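Local coordinates for protein cystathionine gamma-synthase (PDB 6LD7) that probably catalyses the pyridoxal-phosphate-dependent synthesis of cystathionine in the methionine biosynthesis pathway, at residues C[104-109]-C[150-155]; C[162-167]-C[302-307]. The protein carries 1 engineered substitution. All blocks are in the same frame, centred on the assembly; numbering follows the deposited sequence.

In the fold
Both contacts are largely buried, but they do different jobs in the fold. Contact 1 lies within the large sheet of the cofactor-binding domain. It pairs two neighbouring parallel strands, 104-108 and 151-155, through backbone bonds and aliphatic packing. Contact 2 joins no two strands. Here segment 162-167, the loop that leads from strand 151-155 into helix 167-176, meets the end of helix 297-303 in the connection between two strands of the smaller, C-terminal sheet. Its polar bonds come from a side-chain amide and a water. The two are neighbours in space: Ile154 CG2 of the strand in contact 1 lies 3.8 Å from Thr165 CG2 of the loop in contact 2.

Contact 1: C[104-109]-C[150-155]; sequences TLVVPH and KLVLIE
Leu105 and Leu151 lie side by side on one face of this parallel strand pair. CG of both is anti to the backbone N (chi1 166° and 179°), which sends the two chains the same way. The packing is close here, with CD1 of Leu105 3.7 Å from CG of Leu151. On the other face Val106 and Val152 run alongside each other, CB of Val106 4.0 Å from CG2 of Val152. Leu153 N donates to Val106 O, 2.9 Å, and Val106 N to Leu151 O. The strand axes are 14° apart. Pro108 has no N-H to continue the pairing. CD and CG of its ring press on Leu153 O instead, CD at 3.1 Å, and the ring crosses the Leu153 side chain at about a right angle. At the start of the pair Thr104 O takes Lys150 N at 2.8 Å, but the side chains are looser and partly exposed. CB of Thr104 stays 4.8 Å from Lys150 N, and the lysine chain leads away to a weak bond with Val98 O. The pair lies toward one side of the seven-stranded sheet of a fold type I pyridoxal-phosphate enzyme. Strands 129-133 and 180-184 flank it, and Phe119 of helix 113-124 covers Leu105 and Leu153.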
loop_
_atom_site.group_PDB
_atom_site.type_symbol
_atom_site.label_atom_id
_atom_site.label_comp_id
_atom_site.label_asym_id
_atom_site.label_seq_id
_atom_site.Cartn_x
_atom_site.Cartn_y
_atom_site.Cartn_z
ATOM N N THR C 104 6.703 -40.242 12.408
ATOM C CA THR C 104 6.938 -40.450 10.981
ATOM C C THR C 104 5.886 -39.667 10.213
ATOM O O THR C 104 4.699 -39.678 10.579
ATOM C CB THR C 104 6.905 -41.972 10.686
ATOM O OG1 THR C 104 8.080 -42.591 11.225
ATOM C CG2 THR C 104 6.994 -42.209 9.213
ATOM N N LEU C 105 6.322 -39.122 9.112
ATOM C CA LEU C 105 5.491 -38.386 8.159
ATOM C C LEU C 105 5.515 -39.164 6.837
ATOM O O LEU C 105 6.612 -39.493 6.323
ATOM C CB LEU C 105 6.096 -36.995 7.941
ATOM C CG LEU C 105 5.552 -36.235 6.733
ATOM C CD1 LEU C 105 4.126 -35.793 7.046
ATOM C CD2 LEU C 105 6.424 -35.001 6.410
ATOM N N VAL C 106 4.342 -39.350 6.272
ATOM C CA VAL C 106 4.232 -39.942 4.931
ATOM C C VAL C 106 4.048 -38.824 3.915
ATOM O O VAL C 106 3.196 -38.026 4.095
ATOM C CB VAL C 106 3.055 -40.924 4.874
ATOM C CG1 VAL C 106 3.005 -41.560 3.513
ATOM C CG2 VAL C 106 3.176 -41.952 5.966
ATOM N N VAL C 107 4.842 -38.849 2.859
ATOM C CA VAL C 107 4.913 -37.823 1.790
ATOM C C VAL C 107 4.679 -38.503 0.460
ATOM O O VAL C 107 5.288 -39.527 0.197
ATOM C CB VAL C 107 6.326 -37.230 1.827
ATOM C CG1 VAL C 107 6.525 -36.278 0.720
ATOM C CG2 VAL C 107 6.479 -36.546 3.153
ATOM N N PRO C 108 3.897 -37.901 -0.450
ATOM C CA PRO C 108 3.764 -38.418 -1.799
ATOM C C PRO C 108 5.114 -38.378 -2.511
ATOM O O PRO C 108 5.782 -37.401 -2.361
ATOM C CB PRO C 108 2.809 -37.455 -2.509
ATOM C CG PRO C 108 2.085 -36.796 -1.360
ATOM C CD PRO C 108 3.100 -36.696 -0.221
ATOM N N HIS C 109 5.399 -39.395 -3.314
ATOM C CA HIS C 109 6.590 -39.497 -4.174
ATOM C C HIS C 109 6.691 -38.255 -5.061
ATOM O O HIS C 109 7.761 -37.835 -5.353
ATOM C CB HIS C 109 6.528 -40.872 -4.846
ATOM C CG HIS C 109 5.555 -40.947 -5.991
ATOM N ND1 HIS C 109 4.146 -40.737 -5.853
ATOM C CD2 HIS C 109 5.781 -41.070 -7.312
ATOM C CE1 HIS C 109 3.589 -40.764 -7.044
ATOM N NE2 HIS C 109 4.568 -40.943 -7.945
ATOM N N LYS C 150 2.502 -40.593 12.051
ATOM C CA LYS C 150 1.705 -39.581 12.772
ATOM C C LYS C 150 0.866 -38.794 11.770
ATOM O O LYS C 150 -0.231 -38.292 12.111
ATOM C CB LYS C 150 2.663 -38.645 13.499
ATOM C CG LYS C 150 1.976 -37.568 14.305
ATOM C CD LYS C 150 1.376 -38.154 15.538
ATOM C CE LYS C 150 0.320 -37.222 16.039
ATOM N NZ LYS C 150 0.987 -36.313 16.949
ATOM N N LEU C 151 1.426 -38.520 10.605
ATOM C CA LEU C 151 0.815 -37.530 9.694
ATOM C C LEU C 151 1.037 -38.053 8.306
ATOM O O LEU C 151 2.171 -38.493 8.048
ATOM C CB LEU C 151 1.547 -36.165 9.870
ATOM C CG LEU C 151 1.071 -35.009 8.997
ATOM C CD1 LEU C 151 -0.384 -34.745 9.289
ATOM C CD2 LEU C 151 1.900 -33.745 9.317
ATOM N N VAL C 152 0.048 -37.852 7.450
ATOM C CA VAL C 152 0.116 -38.168 6.004
ATOM C C VAL C 152 -0.218 -36.920 5.240
ATOM O O VAL C 152 -1.249 -36.334 5.509
ATOM C CB VAL C 152 -0.897 -39.268 5.641
ATOM C CG1 VAL C 152 -0.878 -39.517 4.156
ATOM C CG2 VAL C 152 -0.647 -40.501 6.436
ATOM N N LEU C 153 0.636 -36.579 4.315
ATOM C CA LEU C 153 0.454 -35.424 3.424
ATOM C C LEU C 153 -0.127 -35.962 2.101
ATOM O O LEU C 153 0.483 -36.898 1.484
ATOM C CB LEU C 153 1.775 -34.672 3.196
ATOM C CG LEU C 153 1.793 -33.693 2.013
ATOM C CD1 LEU C 153 0.943 -32.500 2.319
ATOM C CD2 LEU C 153 3.212 -33.212 1.695
ATOM N N ILE C 154 -1.178 -35.295 1.626
ATOM C CA ILE C 154 -1.733 -35.529 0.287
ATOM C C ILE C 154 -1.618 -34.269 -0.536
ATOM O O ILE C 154 -2.031 -33.213 -0.057
ATOM C CB ILE C 154 -3.178 -35.945 0.405
ATOM C CG1 ILE C 154 -3.346 -37.133 1.318
ATOM C CG2 ILE C 154 -3.783 -36.157 -0.951
ATOM C CD1 ILE C 154 -4.752 -37.379 1.636
ATOM N N GLU C 155 -1.173 -34.386 -1.769
ATOM C CA GLU C 155 -1.153 -33.219 -2.682
ATOM C C GLU C 155 -1.853 -33.651 -3.963
ATOM O O GLU C 155 -1.309 -34.486 -4.805
ATOM C CB GLU C 155 0.268 -32.740 -2.925
ATOM C CG GLU C 155 0.369 -31.494 -3.798
ATOM C CD GLU C 155 1.806 -31.123 -4.121
ATOM O OE1 GLU C 155 1.993 -30.621 -5.309
ATOM O OE2 GLU C 155 2.733 -31.358 -3.178
#

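Contact 2: C[162-167]-C[302-307]; sequences LRITDL and RQQKGF
Gln303 lays its amide across the side chain of Leu167, the two crossing at about a right angle. CG of Leu167 is 3.8 Å from CD of Gln303. The amide also grips the backbone around Asp166 with both ends. NE2 of Gln303 donates to Thr165 O at 2.7 Å. This bond is nearly straight and is tilted 28° from the plane of that carbonyl. OE1 of Gln303 receives Leu167 N at 2.9 Å, on a lone pair in its carbonyl plane. Bonds at both ends of the amide, to Thr165 O and Leu167 N, fix its rotation. CG of Gln303 stands between the backbone N and the carbonyl carbon (chi1 79°), and the chain runs extended beyond it to the loop. A water adds a second bond to OE1 of Gln303, at 2.7 Å, and gives its other hydrogen to OD1 of Asp166. Asp166 is the N-cap of helix 167-176, and the same OD1 accepts Phe169 N. Leu167 N, in the first turn of that helix, thus finds its acceptor in Gln303. The loop belongs to a beta-alpha-beta unit, in which strand 151-155 leads through helix 167-176 to the parallel strand 180-184. The partner segment closes helix 297-303, which in the chain comes between strands 283-287 and 310-315 of the C-terminal sheet, and so joins that part of the chain to the large domain. Ile164 adds apolar contact beside the amide. Its CG2 slides past the Gln303 amide, 3.7 Å from NE2, while its CD1 meets OE1 of Gln304 tip to tip at 3.6 Å. Leu299 and Ala300 of the helix also touch Ile164. Gln304 NE2 turns to its own segment and donates to Gly306 O at 3.0 Å, just past the end of the helix.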
loop_
_atom_site.group_PDB
_atom_site.type_symbol
_atom_site.label_atom_id
_atom_site.label_comp_id
_atom_site.label_asym_id
_atom_site.label_seq_id
_atom_site.Cartn_x
_atom_site.Cartn_y
_atom_site.Cartn_z
ATOM N N LEU C 162 -0.507 -34.103 -12.937
ATOM C CA LEU C 162 -1.941 -34.053 -12.539
ATOM C C LEU C 162 -2.454 -35.447 -12.169
ATOM O O LEU C 162 -3.575 -35.724 -12.471
ATOM C CB LEU C 162 -2.683 -33.372 -13.711
ATOM C CG LEU C 162 -2.384 -31.878 -13.625
ATOM C CD1 LEU C 162 -1.583 -31.314 -14.728
ATOM C CD2 LEU C 162 -3.562 -31.092 -13.211
ATOM N N ARG C 163 -1.702 -36.195 -11.385
ATOM C CA ARG C 163 -2.176 -37.453 -10.731
ATOM C C ARG C 163 -3.179 -37.084 -9.670
ATOM O O ARG C 163 -2.996 -36.076 -8.928
ATOM C CB ARG C 163 -1.036 -38.287 -10.105
ATOM C CG ARG C 163 0.161 -38.557 -11.022
ATOM C CD ARG C 163 -0.128 -39.703 -11.969
ATOM N NE ARG C 163 -0.582 -39.265 -13.244
ATOM C CZ ARG C 163 -0.106 -39.578 -14.492
ATOM N NH1 ARG C 163 0.928 -40.381 -14.747
ATOM N NH2 ARG C 163 -0.765 -39.036 -15.505
ATOM N N ILE C 164 -4.242 -37.862 -9.607
ATOM C CA ILE C 164 -5.331 -37.640 -8.646
ATOM C C ILE C 164 -5.200 -38.635 -7.515
ATOM O O ILE C 164 -5.192 -39.832 -7.762
ATOM C CB ILE C 164 -6.638 -37.757 -9.407
ATOM C CG1 ILE C 164 -6.648 -36.916 -10.699
ATOM C CG2 ILE C 164 -7.812 -37.412 -8.538
ATOM C CD1 ILE C 164 -6.588 -35.448 -10.463
ATOM N N THR C 165 -5.152 -38.180 -6.286
ATOM C CA THR C 165 -5.214 -39.056 -5.127
ATOM C C THR C 165 -6.647 -39.081 -4.653
ATOM O O THR C 165 -7.304 -37.997 -4.531
ATOM C CB THR C 165 -4.343 -38.514 -3.997
ATOM O OG1 THR C 165 -3.024 -38.355 -4.515
ATOM C CG2 THR C 165 -4.372 -39.392 -2.784
ATOM N N ASP C 166 -7.075 -40.270 -4.258
ATOM C CA ASP C 166 -8.465 -40.508 -3.816
ATOM C C ASP C 166 -8.569 -40.120 -2.363
ATOM O O ASP C 166 -8.063 -40.828 -1.462
ATOM C CB ASP C 166 -8.837 -41.945 -4.166
ATOM C CG ASP C 166 -10.218 -42.366 -3.703
ATOM O OD1 ASP C 166 -10.863 -41.654 -2.822
ATOM O OD2 ASP C 166 -10.639 -43.389 -4.256
ATOM N N LEU C 167 -9.148 -38.964 -2.113
ATOM C CA LEU C 167 -9.188 -38.405 -0.741
ATOM C C LEU C 167 -9.872 -39.383 0.204
ATOM O O LEU C 167 -9.357 -39.612 1.339
ATOM C CB LEU C 167 -9.901 -37.043 -0.752
ATOM C CG LEU C 167 -9.125 -35.926 -1.464
ATOM C CD1 LEU C 167 -9.935 -34.654 -1.517
ATOM C CD2 LEU C 167 -7.806 -35.665 -0.746
ATOM N N ARG C 302 -15.696 -36.792 -9.475
ATOM C CA ARG C 302 -16.486 -36.931 -8.210
ATOM C C ARG C 302 -15.880 -36.122 -7.072
ATOM O O ARG C 302 -16.665 -35.671 -6.328
ATOM C CB ARG C 302 -16.613 -38.395 -7.737
ATOM C CG ARG C 302 -17.518 -39.158 -8.711
ATOM C CD ARG C 302 -19.044 -38.952 -8.589
ATOM N NE ARG C 302 -19.467 -39.754 -7.419
ATOM C CZ ARG C 302 -19.505 -41.106 -7.348
ATOM N NH1 ARG C 302 -19.824 -41.704 -6.207
ATOM N NH2 ARG C 302 -19.254 -41.862 -8.409
ATOM N N GLN C 303 -14.562 -36.048 -6.853
ATOM C CA GLN C 303 -14.140 -35.387 -5.620
ATOM C C GLN C 303 -13.856 -33.880 -5.824
ATOM O O GLN C 303 -13.611 -33.243 -4.840
ATOM C CB GLN C 303 -12.982 -36.127 -4.994
ATOM C CG GLN C 303 -11.660 -35.882 -5.597
ATOM C CD GLN C 303 -10.530 -36.629 -4.912
ATOM O OE1 GLN C 303 -10.712 -37.571 -4.159
ATOM N NE2 GLN C 303 -9.333 -36.342 -5.370
ATOM N N GLN C 304 -13.873 -33.368 -7.049
ATOM C CA GLN C 304 -13.547 -31.988 -7.446
ATOM C C GLN C 304 -14.836 -31.355 -8.022
ATOM O O GLN C 304 -15.600 -32.095 -8.617
ATOM C CB GLN C 304 -12.408 -31.896 -8.490
ATOM C CG GLN C 304 -11.125 -32.626 -8.120
ATOM C CD GLN C 304 -10.057 -32.605 -9.192
ATOM O OE1 GLN C 304 -9.061 -33.317 -9.025
ATOM N NE2 GLN C 304 -10.229 -31.831 -10.284
ATOM N N LYS C 305 -15.052 -30.033 -7.895
ATOM C CA LYS C 305 -16.197 -29.357 -8.535
ATOM C C LYS C 305 -15.786 -28.848 -9.904
ATOM O O LYS C 305 -16.636 -28.283 -10.553
ATOM C CB LYS C 305 -16.730 -28.231 -7.662
ATOM C CG LYS C 305 -17.046 -28.731 -6.251
ATOM C CD LYS C 305 -17.199 -27.676 -5.157
ATOM C CE LYS C 305 -18.655 -27.335 -4.916
ATOM N NZ LYS C 305 -18.825 -26.763 -3.564
ATOM N N GLY C 306 -14.541 -29.047 -10.356
ATOM C CA GLY C 306 -14.238 -28.767 -11.773
ATOM C C GLY C 306 -12.883 -29.338 -12.028
ATOM O O GLY C 306 -12.252 -29.786 -11.025
ATOM N N PHE C 307 -12.394 -29.312 -13.247
ATOM C CA PHE C 307 -11.094 -29.993 -13.540
ATOM C C PHE C 307 -9.934 -28.990 -13.430
ATOM O O PHE C 307 -8.807 -29.393 -13.628
ATOM C CB PHE C 307 -11.249 -30.605 -14.921
ATOM C CG PHE C 307 -12.277 -31.695 -14.959
ATOM C CD1 PHE C 307 -12.051 -32.855 -14.214
ATOM C CD2 PHE C 307 -13.408 -31.605 -15.759
ATOM C CE1 PHE C 307 -12.942 -33.911 -14.275
ATOM C CE2 PHE C 307 -14.313 -32.662 -15.797
ATOM C CZ PHE C 307 -14.086 -33.794 -15.026
HETATM O O HOH W 1 -12.323 -39.280 -2.836
#